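Local atomic coordinates of diol-dehydratase (Roseburia inulinivorans, PDB entry 5I2A), a protein that probably dehydrates 1,2-propanediol, acting as a B12-independent lyase of the glycyl radical enzyme family. Residues A[795-800]-A[809-814]; A[820-825]-A[832-837]; A[369-374]-A[398-403]; A[757-762]-A[774-779]; A[21-26]-A[322-327]. All coordinates share one frame; numbering follows the deposited sequence.

Interaction 1: A[795-800]-A[809-814]; sequences RATLLD and SGLIVR
Leu798 and Val813 meet methyl to methyl, with Leu798 CD2 3.7 Å from Val813 CG1, and the two side chains slant across one another rather than lying alongside. A chi1 of -62° leaves CG of Leu798 next to its own backbone N; CD1 then continues the extended chain, while CD2 is the branch turned to the strand. The same CD2 of Leu798 also approaches Leu811, whose CD2 lies 4.3 Å from it, a looser touch. Leu811 runs out from its backbone with CG turned away from its N (chi1 177°), and this carries the isobutyl group across to the helix. There its CD2 also meets Thr797, whose CG2 is 4.3 Å away. Thr797 thus offers its methyl to the contact and keeps OG1 for Asp794, just before the helix. All that passes between the two segments is apolar, and its inner part, at Leu798 and Val813, is buried. Helix 795-803, which comes right after strand 787-792 of the five-stranded sheet, is thereby packed on the first strand of the hairpin that leads into the loop of Gly817, the predicted radical site. That strand, 812-814, pairs antiparallel with strand 819-821, and helix 827-835 closes the group by touching Leu798 through Ile834 and Val813 through Ile833.

Interaction 2: A[820-825]-A[832-837]; sequences ALFTTL and DIIKRT
Phe822 and Leu825 stand on a chain that leaves strand 819-821 through a single 3-10 turn, and they face Ile834 and Ile833 on the closing part of helix 827-835. The backbones stay well apart, 9.5 Å between the CA atoms of Phe822 and Ile833, so side chains alone bridge them. The turn is pinned at Leu821 O, which takes both Thr824 N at 2.9 Å and Thr824 OG1 at 2.7 Å; the hydroxyl arrives in the carbonyl plane on a lone pair. The ring of Phe822 is thrown clear of its backbone N (chi1 -172°) and out to the helix, where Ile834 CD1 sits at the ring edge, near the ring plane, 4.1 Å from Phe822 CZ. Leu825 and Ile833 cross at about a right angle, their CD1 methyls 3.8 Å apart. Phe822 and Leu825 closely follow the antiparallel hairpin of strands 812-814 and 819-821, whose connecting loop holds Gly817, the predicted radical site of this glycyl radical enzyme. Arg836 reaches back to that loop, its NH2 bonding to Val815 O, while Ile833 CG1 lies 4.0 Å above the plane of its guanidinium, over the centre. On the helix, Lys835 NZ makes a salt bridge of 2.8 Å to the anti lone pair of Asp832 OD1, and Asp832 OD2 turns to Asn699.

Interaction 3: A[369-374]-A[398-403]; sequences TASEHV and AELTRT
Leu400, Ser371 and Glu372 join helices 362-374 and 391-402, the helices of two successive beta-alpha-beta crossovers that link parallel strands 346-350, 380-385 and 409-412. Along 398-403, Glu399 comes first: its OE2 stays 6.2 Å from Glu372 OE1. Arg396 stands close to both, with a salt bridge to Glu372 and a long, weak ion pair to Glu399, which should ease the repulsion. Leu400 follows and reaches across to helix 362-374. Its side chain leaves anti to the N (chi1 -174°) and splits its two methyls over successive residues, CD2 at 3.9 Å from Ser371 CB and CD1 at 4.0 Å from Glu372 CB. Ser371 OG takes no part here, being bonded to Trp320. At the end of the segment the methyl of Thr403 faces the other helix, its CG2 4.1 Å from Glu372 OE2. An alanine at Thr403 would remove OG1 and CG2, and is likely to leave Leu400 O with only the backbone N-H of that position from this segment and a gap beside the Glu372 carboxylate. As it stands, Leu400 O accepts twice, from Thr403 N and from Thr403 OG1, the hydroxyl lying 2.7 Å away in the carbonyl plane.

Interaction 4: A[757-762]-A[774-779]; sequences MKMHPT and ISLIRG
Leu776 puts one methyl, CD2, against two methionines of the strand, and this apolar touch is the whole of the contact. Met757 SD is the closer partner, 3.8 Å from Leu776 CD2, and the two side chains slant past each other. The first two torsions of Met757 are extended and carry SD out to the leucine; the bend at chi3 (-79°) only turns CE. Met759 curls more tightly and brings its terminal CE to 4.3 Å from the same Leu776 CD2. Being two residues apart on a strand, Met757 and Met759 share a side, and the intervening Lys758 goes the other way, bonding through NZ to Ile833 O.

The polar interactions lie within the strand segment, just past its end. His760 ND1 accepts Thr762 N at 3.1 Å in a nearly straight bond (168°), the donor tilted 24° out of the ring plane, and it also pairs with Thr762 OG1 at 2.8 Å. Pro761 CD rests 3.3 Å above one face of the His760 imidazole, toward its rim.

Strand 756-759, helix 766-781 and strand 787-792 form a beta-alpha-beta unit, and Leu776 packs the helix onto its first strand, helped by Pro734 and Cys738 of helix 734-741. A thioether sulfur and two methyls meet here, by dispersion and shape, and nothing among them fixes a direction as a hydrogen bond would.

Interaction 5: A[21-26]-A[322-327]; sequences HLYAKM and KLNDLN
Leu22 and Asp325 bring the two backbones close, 6.5 Å between their CA atoms, where helix 14-22 gives way at Tyr23 and near the end of helix 309-323. Leu22 fits its two methyls against different residues. CD1 lies 3.9 Å from Asn324 CB, the two side chains crossing at about a right angle, and CD2 sits 3.6 Å from Asp325 OD1. With chi1 at -68° the Leu22 side chain points away from its own carbonyl carbon, which aims its fork at the turn. Asn324 meets it with CB and its backbone carbonyl carbon, while ND2 bonds to Trp320 O and Met378 O. Tyr23 stands beside this packing, its OH a distant 4.4 Å from Asn324 OD1, and a bound diethylene glycol, probably from crystallisation, approaches its side chain to about 3 Å. The charged partner of Asp325 within its own segment is Lys322, whose NZ meets Asp325 OD2 at 2.9 Å on the anti side, 17° out of the carboxylate plane; Arg69 makes a second salt bridge to OD2, and OD1 takes Arg83 N. A leucine in place of Asp325 would probably leave Arg69 without this counter-charge, weaken the hold on Lys322 and strip Arg83 N of its acceptor. Lys322 also pairs with Glu72, so acids and bases alternate in a largely buried cluster, and Leu22 covers one part of it with hydrocarbon, which is likely to keep water from that side and strengthen the ion pairs.

Overall arrangement
Along the chain the five contacts come in the order 5, 3, 4, 1, 2 by their closing segments. Interactions 1 and 2 lie only 7 Å apart between centres and share the hairpin 812-814/819-821, which carries the predicted radical loop. Interaction 3 joins two helices connecting strands of the mixed five-stranded sheet, and interaction 4 packs a helix on strand 756-759 at its edge; they are about 16 Å apart between centres and touch through Ala398 and Ile774. Lys758 ties interaction 4 to interaction 2, bonding to Ile833 O, and Leu821 touches Tyr23 of interaction 5. Interactions 4 and 5 are the farthest apart, about 32 Å between centres. The C-terminal region is thus tied to the preceding part of the chain at two of these places.

Interaction 1: A[795-800]-A[809-814]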
# COMPACT_ATOMS: atom_id res chain seq x y z
N ARG A 795 8.42 53.29 -11.52
CA ARG A 795 7.43 53.33 -10.45
C ARG A 795 6.10 53.95 -10.88
O ARG A 795 5.04 53.46 -10.52
CB ARG A 795 8.01 54.10 -9.25
CG ARG A 795 7.09 54.17 -8.04
CD ARG A 795 7.65 55.06 -6.95
NE ARG A 795 6.75 55.10 -5.80
CZ ARG A 795 6.69 54.16 -4.86
NH1 ARG A 795 5.83 54.28 -3.86
NH2 ARG A 795 7.50 53.10 -4.91
N ALA A 796 6.17 55.00 -11.69
CA ALA A 796 4.97 55.72 -12.12
C ALA A 796 4.04 54.80 -12.91
O ALA A 796 2.82 54.91 -12.80
CB ALA A 796 5.34 56.93 -12.96
N THR A 797 4.63 53.89 -13.67
CA THR A 797 3.84 52.95 -14.46
C THR A 797 3.03 52.01 -13.58
O THR A 797 1.85 51.77 -13.82
CB THR A 797 4.73 52.11 -15.39
OG1 THR A 797 5.32 52.96 -16.38
CG2 THR A 797 3.92 51.02 -16.09
N LEU A 798 3.66 51.48 -12.54
CA LEU A 798 2.97 50.55 -11.65
C LEU A 798 1.88 51.26 -10.85
O LEU A 798 0.80 50.72 -10.70
CB LEU A 798 3.96 49.85 -10.72
CG LEU A 798 5.04 48.98 -11.37
CD1 LEU A 798 5.87 48.31 -10.30
CD2 LEU A 798 4.45 47.95 -12.30
N LEU A 799 2.18 52.46 -10.34
CA LEU A 799 1.17 53.24 -9.62
C LEU A 799 -0.01 53.59 -10.51
O LEU A 799 -1.15 53.46 -10.09
CB LEU A 799 1.79 54.52 -9.04
CG LEU A 799 2.84 54.30 -7.95
CD1 LEU A 799 3.49 55.62 -7.53
CD2 LEU A 799 2.24 53.59 -6.74
N ASP A 800 0.25 54.02 -11.74
CA ASP A 800 -0.84 54.34 -12.67
C ASP A 800 -1.69 53.10 -12.99
O ASP A 800 -2.90 53.20 -13.17
CB ASP A 800 -0.31 54.94 -13.97
CG ASP A 800 -1.40 55.71 -14.74
OD1 ASP A 800 -2.19 56.41 -14.09
OD2 ASP A 800 -1.48 55.60 -15.98
N SER A 809 -4.22 46.47 -19.31
CA SER A 809 -4.74 45.12 -19.31
C SER A 809 -3.68 44.11 -19.76
O SER A 809 -3.75 42.95 -19.42
CB SER A 809 -6.00 45.03 -20.17
OG SER A 809 -5.73 45.35 -21.52
N GLY A 810 -2.67 44.58 -20.49
CA GLY A 810 -1.60 43.70 -20.96
C GLY A 810 -0.29 43.81 -20.20
O GLY A 810 0.70 43.16 -20.54
N LEU A 811 -0.26 44.64 -19.17
CA LEU A 811 0.98 44.90 -18.46
C LEU A 811 1.43 43.65 -17.68
O LEU A 811 0.67 43.11 -16.89
CB LEU A 811 0.82 46.08 -17.50
CG LEU A 811 2.06 46.38 -16.65
CD1 LEU A 811 3.20 46.89 -17.54
CD2 LEU A 811 1.71 47.39 -15.58
N ILE A 812 2.66 43.20 -17.93
CA ILE A 812 3.24 42.04 -17.24
C ILE A 812 4.28 42.52 -16.23
O ILE A 812 5.04 43.43 -16.53
CB ILE A 812 3.93 41.06 -18.22
CG1 ILE A 812 2.98 40.62 -19.34
CG2 ILE A 812 4.56 39.87 -17.48
CD1 ILE A 812 2.16 39.43 -19.05
N VAL A 813 4.32 41.92 -15.04
CA VAL A 813 5.46 42.13 -14.16
C VAL A 813 6.05 40.79 -13.75
O VAL A 813 5.37 39.77 -13.80
CB VAL A 813 5.10 42.89 -12.88
CG1 VAL A 813 4.68 44.32 -13.20
CG2 VAL A 813 4.02 42.14 -12.08
N ARG A 814 7.32 40.81 -13.35
CA ARG A 814 7.95 39.66 -12.75
C ARG A 814 7.53 39.56 -11.30
O ARG A 814 7.68 40.54 -10.56
CB ARG A 814 9.48 39.76 -12.84
CG ARG A 814 10.18 38.45 -12.49
CD ARG A 814 9.77 37.34 -13.47
NE ARG A 814 10.51 36.08 -13.25
CZ ARG A 814 10.37 34.99 -14.00
NH1 ARG A 814 9.51 34.98 -15.02
NH2 ARG A 814 11.09 33.91 -13.73

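Interaction 2: A[820-825]-A[832-837]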
# COMPACT_ATOMS: atom_id res chain seq x y z
N ALA A 820 3.45 37.57 -14.44
CA ALA A 820 2.01 37.60 -14.35
C ALA A 820 1.46 38.94 -14.84
O ALA A 820 2.19 39.94 -14.91
CB ALA A 820 1.57 37.33 -12.92
N LEU A 821 0.18 38.95 -15.19
CA LEU A 821 -0.49 40.19 -15.54
C LEU A 821 -0.70 40.99 -14.25
O LEU A 821 -1.33 40.52 -13.30
CB LEU A 821 -1.82 39.89 -16.25
CG LEU A 821 -1.65 39.37 -17.68
CD1 LEU A 821 -2.90 38.68 -18.16
CD2 LEU A 821 -1.28 40.54 -18.61
N PHE A 822 -0.13 42.19 -14.22
CA PHE A 822 -0.13 43.05 -13.03
C PHE A 822 -1.52 43.31 -12.48
O PHE A 822 -1.73 43.28 -11.26
CB PHE A 822 0.54 44.39 -13.33
CG PHE A 822 0.74 45.26 -12.12
CD1 PHE A 822 1.68 44.93 -11.16
CD2 PHE A 822 -0.01 46.40 -11.93
CE1 PHE A 822 1.88 45.73 -10.04
CE2 PHE A 822 0.17 47.20 -10.82
CZ PHE A 822 1.12 46.86 -9.87
N THR A 823 -2.48 43.57 -13.37
CA THR A 823 -3.82 43.90 -12.90
C THR A 823 -4.62 42.65 -12.53
O THR A 823 -5.77 42.77 -12.17
CB THR A 823 -4.63 44.74 -13.92
OG1 THR A 823 -4.83 44.00 -15.13
CG2 THR A 823 -3.91 46.05 -14.25
N THR A 824 -4.03 41.45 -12.63
CA THR A 824 -4.70 40.26 -12.08
C THR A 824 -4.18 39.96 -10.67
O THR A 824 -4.60 39.00 -10.05
CB THR A 824 -4.51 38.99 -12.95
OG1 THR A 824 -3.13 38.58 -12.93
CG2 THR A 824 -4.96 39.22 -14.38
N LEU A 825 -3.26 40.78 -10.19
CA LEU A 825 -2.71 40.59 -8.86
C LEU A 825 -3.44 41.47 -7.84
O LEU A 825 -3.90 42.57 -8.19
CB LEU A 825 -1.22 40.92 -8.85
CG LEU A 825 -0.37 40.15 -9.87
CD1 LEU A 825 1.10 40.49 -9.70
CD2 LEU A 825 -0.59 38.63 -9.75
N ASP A 832 3.75 44.93 -2.82
CA ASP A 832 5.03 44.31 -2.52
C ASP A 832 5.99 44.51 -3.70
O ASP A 832 7.15 44.85 -3.53
CB ASP A 832 4.88 42.81 -2.22
CG ASP A 832 6.15 42.21 -1.62
OD1 ASP A 832 6.66 42.76 -0.64
OD2 ASP A 832 6.65 41.19 -2.15
N ILE A 833 5.47 44.31 -4.91
CA ILE A 833 6.26 44.43 -6.12
C ILE A 833 6.70 45.88 -6.32
O ILE A 833 7.86 46.15 -6.66
CB ILE A 833 5.46 43.91 -7.33
CG1 ILE A 833 5.24 42.40 -7.17
CG2 ILE A 833 6.18 44.23 -8.65
CD1 ILE A 833 4.42 41.74 -8.26
N ILE A 834 5.80 46.82 -6.04
CA ILE A 834 6.10 48.24 -6.20
C ILE A 834 7.19 48.72 -5.25
O ILE A 834 8.04 49.51 -5.65
CB ILE A 834 4.81 49.09 -6.01
CG1 ILE A 834 3.89 48.91 -7.21
CG2 ILE A 834 5.17 50.55 -5.83
CD1 ILE A 834 2.46 49.43 -7.00
N LYS A 835 7.20 48.27 -4.00
CA LYS A 835 8.19 48.81 -3.08
C LYS A 835 9.57 48.15 -3.22
O LYS A 835 10.50 48.58 -2.55
CB LYS A 835 7.71 48.71 -1.64
CG LYS A 835 7.94 47.39 -0.97
CD LYS A 835 7.68 47.48 0.54
CE LYS A 835 7.87 46.11 1.20
NZ LYS A 835 6.78 45.14 0.85
N ARG A 836 9.70 47.14 -4.08
CA ARG A 836 11.01 46.55 -4.32
C ARG A 836 12.00 47.62 -4.77
O ARG A 836 11.62 48.55 -5.49
CB ARG A 836 10.94 45.45 -5.38
CG ARG A 836 10.23 44.18 -4.89
CD ARG A 836 10.12 43.17 -6.02
NE ARG A 836 9.32 42.01 -5.64
CZ ARG A 836 9.00 41.03 -6.48
NH1 ARG A 836 9.44 41.06 -7.74
NH2 ARG A 836 8.27 40.00 -6.06
N THR A 837 13.23 47.52 -4.31
CA THR A 837 14.27 48.50 -4.63
C THR A 837 14.47 48.67 -6.14
O THR A 837 14.64 47.70 -6.87
CB THR A 837 15.61 48.13 -4.00
OG1 THR A 837 15.41 47.77 -2.63
CG2 THR A 837 16.60 49.29 -4.08

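Interaction 3: A[369-374]-A[398-403]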
# COMPACT_ATOMS: atom_id res chain seq x y z
N THR A 369 11.48 34.94 -29.25
CA THR A 369 10.60 35.74 -30.10
C THR A 369 9.14 35.43 -29.76
O THR A 369 8.30 36.33 -29.72
CB THR A 369 10.87 35.47 -31.60
OG1 THR A 369 12.17 35.95 -31.95
CG2 THR A 369 9.84 36.18 -32.47
N ALA A 370 8.84 34.16 -29.52
CA ALA A 370 7.47 33.77 -29.24
C ALA A 370 6.97 34.44 -27.95
O ALA A 370 5.83 34.87 -27.88
CB ALA A 370 7.34 32.25 -29.15
N SER A 371 7.84 34.56 -26.95
CA SER A 371 7.48 35.29 -25.74
C SER A 371 7.18 36.77 -26.03
O SER A 371 6.31 37.37 -25.41
CB SER A 371 8.61 35.18 -24.71
OG SER A 371 8.70 33.86 -24.20
N GLU A 372 7.91 37.35 -26.98
CA GLU A 372 7.68 38.74 -27.36
C GLU A 372 6.38 38.86 -28.16
O GLU A 372 5.59 39.75 -27.94
CB GLU A 372 8.87 39.28 -28.16
CG GLU A 372 8.85 40.76 -28.42
CD GLU A 372 10.21 41.28 -28.87
OE1 GLU A 372 11.02 40.48 -29.39
OE2 GLU A 372 10.47 42.49 -28.68
N HIS A 373 6.17 37.92 -29.08
CA HIS A 373 4.96 37.90 -29.91
C HIS A 373 3.68 37.76 -29.08
O HIS A 373 2.75 38.55 -29.20
CB HIS A 373 5.02 36.75 -30.92
CG HIS A 373 5.88 37.02 -32.11
ND1 HIS A 373 6.02 36.12 -33.15
CD2 HIS A 373 6.66 38.08 -32.43
CE1 HIS A 373 6.83 36.61 -34.06
NE2 HIS A 373 7.24 37.80 -33.65
N VAL A 374 3.64 36.73 -28.23
CA VAL A 374 2.43 36.42 -27.49
C VAL A 374 2.30 37.35 -26.29
O VAL A 374 1.21 37.76 -25.95
CB VAL A 374 2.41 34.94 -27.05
CG1 VAL A 374 1.19 34.63 -26.21
CG2 VAL A 374 2.45 34.04 -28.29
N ALA A 398 18.47 39.63 -23.29
CA ALA A 398 18.49 40.93 -22.63
C ALA A 398 17.46 41.87 -23.27
O ALA A 398 16.79 42.62 -22.58
CB ALA A 398 19.89 41.53 -22.68
N GLU A 399 17.33 41.79 -24.59
CA GLU A 399 16.32 42.55 -25.31
C GLU A 399 14.91 42.21 -24.83
O GLU A 399 14.07 43.10 -24.69
CB GLU A 399 16.41 42.29 -26.82
CG GLU A 399 17.61 42.93 -27.49
CD GLU A 399 17.91 42.36 -28.88
OE1 GLU A 399 18.97 42.70 -29.45
OE2 GLU A 399 17.09 41.57 -29.39
N LEU A 400 14.66 40.93 -24.59
CA LEU A 400 13.37 40.52 -24.06
C LEU A 400 13.17 41.07 -22.66
O LEU A 400 12.11 41.58 -22.34
CB LEU A 400 13.22 39.00 -24.06
CG LEU A 400 11.84 38.48 -23.66
CD1 LEU A 400 10.78 38.93 -24.65
CD2 LEU A 400 11.86 36.95 -23.56
N THR A 401 14.20 40.96 -21.82
CA THR A 401 14.08 41.44 -20.45
C THR A 401 13.78 42.95 -20.43
O THR A 401 12.99 43.42 -19.62
CB THR A 401 15.36 41.15 -19.65
OG1 THR A 401 15.62 39.75 -19.68
CG2 THR A 401 15.21 41.60 -18.20
N ARG A 402 14.40 43.68 -21.35
CA ARG A 402 14.20 45.12 -21.45
C ARG A 402 12.73 45.49 -21.69
O ARG A 402 12.29 46.54 -21.27
CB ARG A 402 15.08 45.68 -22.57
CG ARG A 402 15.00 47.19 -22.78
CD ARG A 402 15.32 47.47 -24.24
NE ARG A 402 16.69 47.85 -24.41
CZ ARG A 402 17.38 47.75 -25.54
NH1 ARG A 402 16.87 47.23 -26.65
NH2 ARG A 402 18.63 48.17 -25.53
N THR A 403 11.96 44.61 -22.35
CA THR A 403 10.55 44.91 -22.57
C THR A 403 9.76 45.00 -21.26
O THR A 403 8.64 45.47 -21.27
CB THR A 403 9.83 43.87 -23.46
OG1 THR A 403 9.67 42.66 -22.72
CG2 THR A 403 10.59 43.62 -24.78

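Interaction 4: A[757-762]-A[774-779]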
# COMPACT_ATOMS: atom_id res chain seq x y z
N MET A 757 15.75 41.24 -8.94
CA MET A 757 16.21 42.62 -8.98
C MET A 757 15.30 43.46 -9.89
O MET A 757 14.78 42.96 -10.88
CB MET A 757 17.66 42.68 -9.44
CG MET A 757 18.28 44.06 -9.37
SD MET A 757 20.04 44.10 -9.76
CE MET A 757 20.76 43.52 -8.24
N LYS A 758 15.09 44.72 -9.53
CA LYS A 758 14.29 45.62 -10.37
C LYS A 758 15.18 46.74 -10.92
O LYS A 758 15.87 47.43 -10.17
CB LYS A 758 13.10 46.18 -9.58
CG LYS A 758 12.23 47.18 -10.37
CD LYS A 758 10.86 47.42 -9.69
CE LYS A 758 11.05 48.00 -8.31
NZ LYS A 758 9.77 48.23 -7.58
N MET A 759 15.17 46.90 -12.24
CA MET A 759 15.95 47.94 -12.91
C MET A 759 15.04 49.03 -13.41
O MET A 759 13.96 48.75 -13.91
CB MET A 759 16.72 47.39 -14.12
CG MET A 759 17.36 46.02 -13.92
SD MET A 759 18.56 46.09 -12.61
CE MET A 759 19.75 47.21 -13.36
N HIS A 760 15.49 50.27 -13.30
CA HIS A 760 14.84 51.34 -14.02
C HIS A 760 15.12 51.11 -15.51
O HIS A 760 16.19 50.65 -15.86
CB HIS A 760 15.36 52.70 -13.57
CG HIS A 760 14.56 53.83 -14.12
ND1 HIS A 760 14.80 54.37 -15.36
CD2 HIS A 760 13.49 54.50 -13.62
CE1 HIS A 760 13.92 55.33 -15.60
NE2 HIS A 760 13.12 55.43 -14.56
N PRO A 761 14.13 51.38 -16.38
CA PRO A 761 14.32 51.12 -17.82
C PRO A 761 15.55 51.80 -18.43
O PRO A 761 16.13 51.26 -19.38
CB PRO A 761 13.03 51.66 -18.44
CG PRO A 761 12.01 51.46 -17.36
CD PRO A 761 12.74 51.72 -16.06
N THR A 762 15.98 52.93 -17.87
CA THR A 762 17.16 53.62 -18.39
C THR A 762 18.41 52.75 -18.26
O THR A 762 19.34 52.90 -19.04
CB THR A 762 17.42 54.95 -17.66
OG1 THR A 762 17.41 54.73 -16.25
CG2 THR A 762 16.33 55.98 -18.02
N ILE A 774 24.22 42.37 -19.04
CA ILE A 774 24.86 41.05 -19.10
C ILE A 774 26.05 40.95 -18.13
O ILE A 774 26.24 39.94 -17.46
CB ILE A 774 25.32 40.71 -20.54
CG1 ILE A 774 24.13 40.61 -21.50
CG2 ILE A 774 26.16 39.43 -20.57
CD1 ILE A 774 23.17 39.52 -21.17
N SER A 775 26.85 42.02 -18.06
CA SER A 775 28.00 42.05 -17.15
C SER A 775 27.60 42.00 -15.69
O SER A 775 28.31 41.45 -14.86
CB SER A 775 28.85 43.30 -17.40
OG SER A 775 29.49 43.21 -18.65
N LEU A 776 26.48 42.64 -15.36
CA LEU A 776 25.95 42.56 -14.00
C LEU A 776 25.68 41.11 -13.62
O LEU A 776 26.12 40.64 -12.57
CB LEU A 776 24.67 43.38 -13.87
CG LEU A 776 23.98 43.38 -12.51
CD1 LEU A 776 24.84 44.08 -11.47
CD2 LEU A 776 22.61 44.04 -12.59
N ILE A 777 24.96 40.40 -14.49
CA ILE A 777 24.64 38.99 -14.29
C ILE A 777 25.91 38.13 -14.17
O ILE A 777 26.04 37.34 -13.25
CB ILE A 777 23.77 38.45 -15.43
CG1 ILE A 777 22.42 39.18 -15.46
CG2 ILE A 777 23.54 36.93 -15.26
CD1 ILE A 777 21.58 38.85 -16.70
N ARG A 778 26.84 38.30 -15.10
CA ARG A 778 28.08 37.53 -15.04
C ARG A 778 28.91 37.82 -13.78
O ARG A 778 29.54 36.92 -13.25
CB ARG A 778 28.92 37.78 -16.28
CG ARG A 778 28.35 37.13 -17.52
CD ARG A 778 29.43 36.89 -18.53
NE ARG A 778 28.97 36.16 -19.72
CZ ARG A 778 28.77 34.85 -19.76
NH1 ARG A 778 28.96 34.10 -18.69
NH2 ARG A 778 28.38 34.29 -20.89
N GLY A 779 28.90 39.06 -13.30
CA GLY A 779 29.61 39.40 -12.07
C GLY A 779 29.09 38.61 -10.87
O GLY A 779 29.87 38.18 -10.02

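Interaction 5: A[21-26]-A[322-327]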
# COMPACT_ATOMS: atom_id res chain seq x y z
N HIS A 21 -9.08 36.04 -27.44
CA HIS A 21 -10.10 35.04 -27.17
C HIS A 21 -9.89 34.38 -25.79
O HIS A 21 -10.85 34.17 -25.06
CB HIS A 21 -10.11 33.97 -28.26
CG HIS A 21 -11.16 32.92 -28.06
ND1 HIS A 21 -12.51 33.20 -28.12
CD2 HIS A 21 -11.06 31.60 -27.77
CE1 HIS A 21 -13.19 32.08 -27.90
NE2 HIS A 21 -12.33 31.10 -27.68
N LEU A 22 -8.65 34.08 -25.42
CA LEU A 22 -8.38 33.48 -24.10
C LEU A 22 -8.96 34.35 -23.00
O LEU A 22 -9.48 33.84 -22.02
CB LEU A 22 -6.88 33.31 -23.83
CG LEU A 22 -6.11 32.27 -24.64
CD1 LEU A 22 -4.75 31.97 -23.98
CD2 LEU A 22 -6.92 30.98 -24.82
N TYR A 23 -8.87 35.66 -23.17
CA TYR A 23 -9.19 36.56 -22.08
C TYR A 23 -10.55 37.26 -22.20
O TYR A 23 -10.85 38.14 -21.42
CB TYR A 23 -8.07 37.60 -21.93
CG TYR A 23 -6.79 37.02 -21.33
CD1 TYR A 23 -5.83 36.39 -22.13
CD2 TYR A 23 -6.55 37.10 -19.96
CE1 TYR A 23 -4.66 35.85 -21.56
CE2 TYR A 23 -5.39 36.58 -19.40
CZ TYR A 23 -4.45 35.95 -20.20
OH TYR A 23 -3.31 35.44 -19.62
N ALA A 24 -11.37 36.85 -23.16
CA ALA A 24 -12.65 37.52 -23.40
C ALA A 24 -13.58 37.39 -22.20
O ALA A 24 -14.37 38.30 -21.93
CB ALA A 24 -13.32 36.96 -24.65
N LYS A 25 -13.48 36.28 -21.47
CA LYS A 25 -14.27 36.08 -20.26
C LYS A 25 -13.41 35.62 -19.07
O LYS A 25 -12.28 35.19 -19.26
CB LYS A 25 -15.38 35.05 -20.51
CG LYS A 25 -16.35 35.40 -21.62
CD LYS A 25 -17.30 34.22 -21.89
CE LYS A 25 -18.35 34.55 -22.95
NZ LYS A 25 -19.22 33.38 -23.26
N MET A 26 -13.97 35.73 -17.87
CA MET A 26 -13.41 35.15 -16.65
C MET A 26 -13.05 33.69 -16.80
O MET A 26 -13.77 32.95 -17.47
CB MET A 26 -14.40 35.24 -15.49
CG MET A 26 -14.38 36.49 -14.71
SD MET A 26 -15.14 36.11 -13.14
CE MET A 26 -13.80 35.28 -12.34
N LYS A 322 -1.39 28.47 -26.19
CA LYS A 322 -2.00 27.32 -25.56
C LYS A 322 -1.52 27.13 -24.11
O LYS A 322 -2.32 26.80 -23.24
CB LYS A 322 -1.73 26.05 -26.39
CG LYS A 322 -2.59 25.94 -27.65
CD LYS A 322 -3.86 25.09 -27.43
CE LYS A 322 -4.84 25.74 -26.46
NZ LYS A 322 -6.17 25.09 -26.41
N LEU A 323 -0.24 27.35 -23.86
CA LEU A 323 0.31 27.24 -22.51
C LEU A 323 -0.41 28.16 -21.52
O LEU A 323 -0.42 27.88 -20.33
CB LEU A 323 1.81 27.52 -22.51
CG LEU A 323 2.67 26.37 -23.05
CD1 LEU A 323 4.06 26.87 -23.49
CD2 LEU A 323 2.83 25.28 -21.99
N ASN A 324 -1.00 29.26 -22.00
CA ASN A 324 -1.81 30.13 -21.15
C ASN A 324 -3.28 29.75 -21.09
O ASN A 324 -4.04 30.32 -20.31
CB ASN A 324 -1.68 31.58 -21.62
CG ASN A 324 -0.30 32.12 -21.42
OD1 ASN A 324 0.01 32.69 -20.37
ND2 ASN A 324 0.56 31.93 -22.41
N ASP A 325 -3.70 28.78 -21.90
CA ASP A 325 -5.09 28.33 -21.87
C ASP A 325 -5.38 27.44 -20.65
O ASP A 325 -6.50 27.40 -20.14
CB ASP A 325 -5.44 27.58 -23.15
CG ASP A 325 -6.95 27.40 -23.36
OD1 ASP A 325 -7.74 28.15 -22.76
OD2 ASP A 325 -7.32 26.51 -24.14
N LEU A 326 -4.36 26.73 -20.18
CA LEU A 326 -4.52 25.85 -19.02
C LEU A 326 -4.52 26.67 -17.73
O LEU A 326 -3.89 27.73 -17.66
CB LEU A 326 -3.42 24.78 -19.01
CG LEU A 326 -3.35 23.88 -20.25
CD1 LEU A 326 -2.23 22.86 -20.11
CD2 LEU A 326 -4.69 23.19 -20.49
N ASN A 327 -5.26 26.22 -16.72
CA ASN A 327 -5.37 26.95 -15.46
C ASN A 327 -5.67 25.98 -14.31
O ASN A 327 -5.84 24.78 -14.53
CB ASN A 327 -6.47 28.04 -15.58
CG ASN A 327 -6.28 29.22 -14.61
OD1 ASN A 327 -5.51 29.16 -13.64
ND2 ASN A 327 -7.01 30.31 -14.87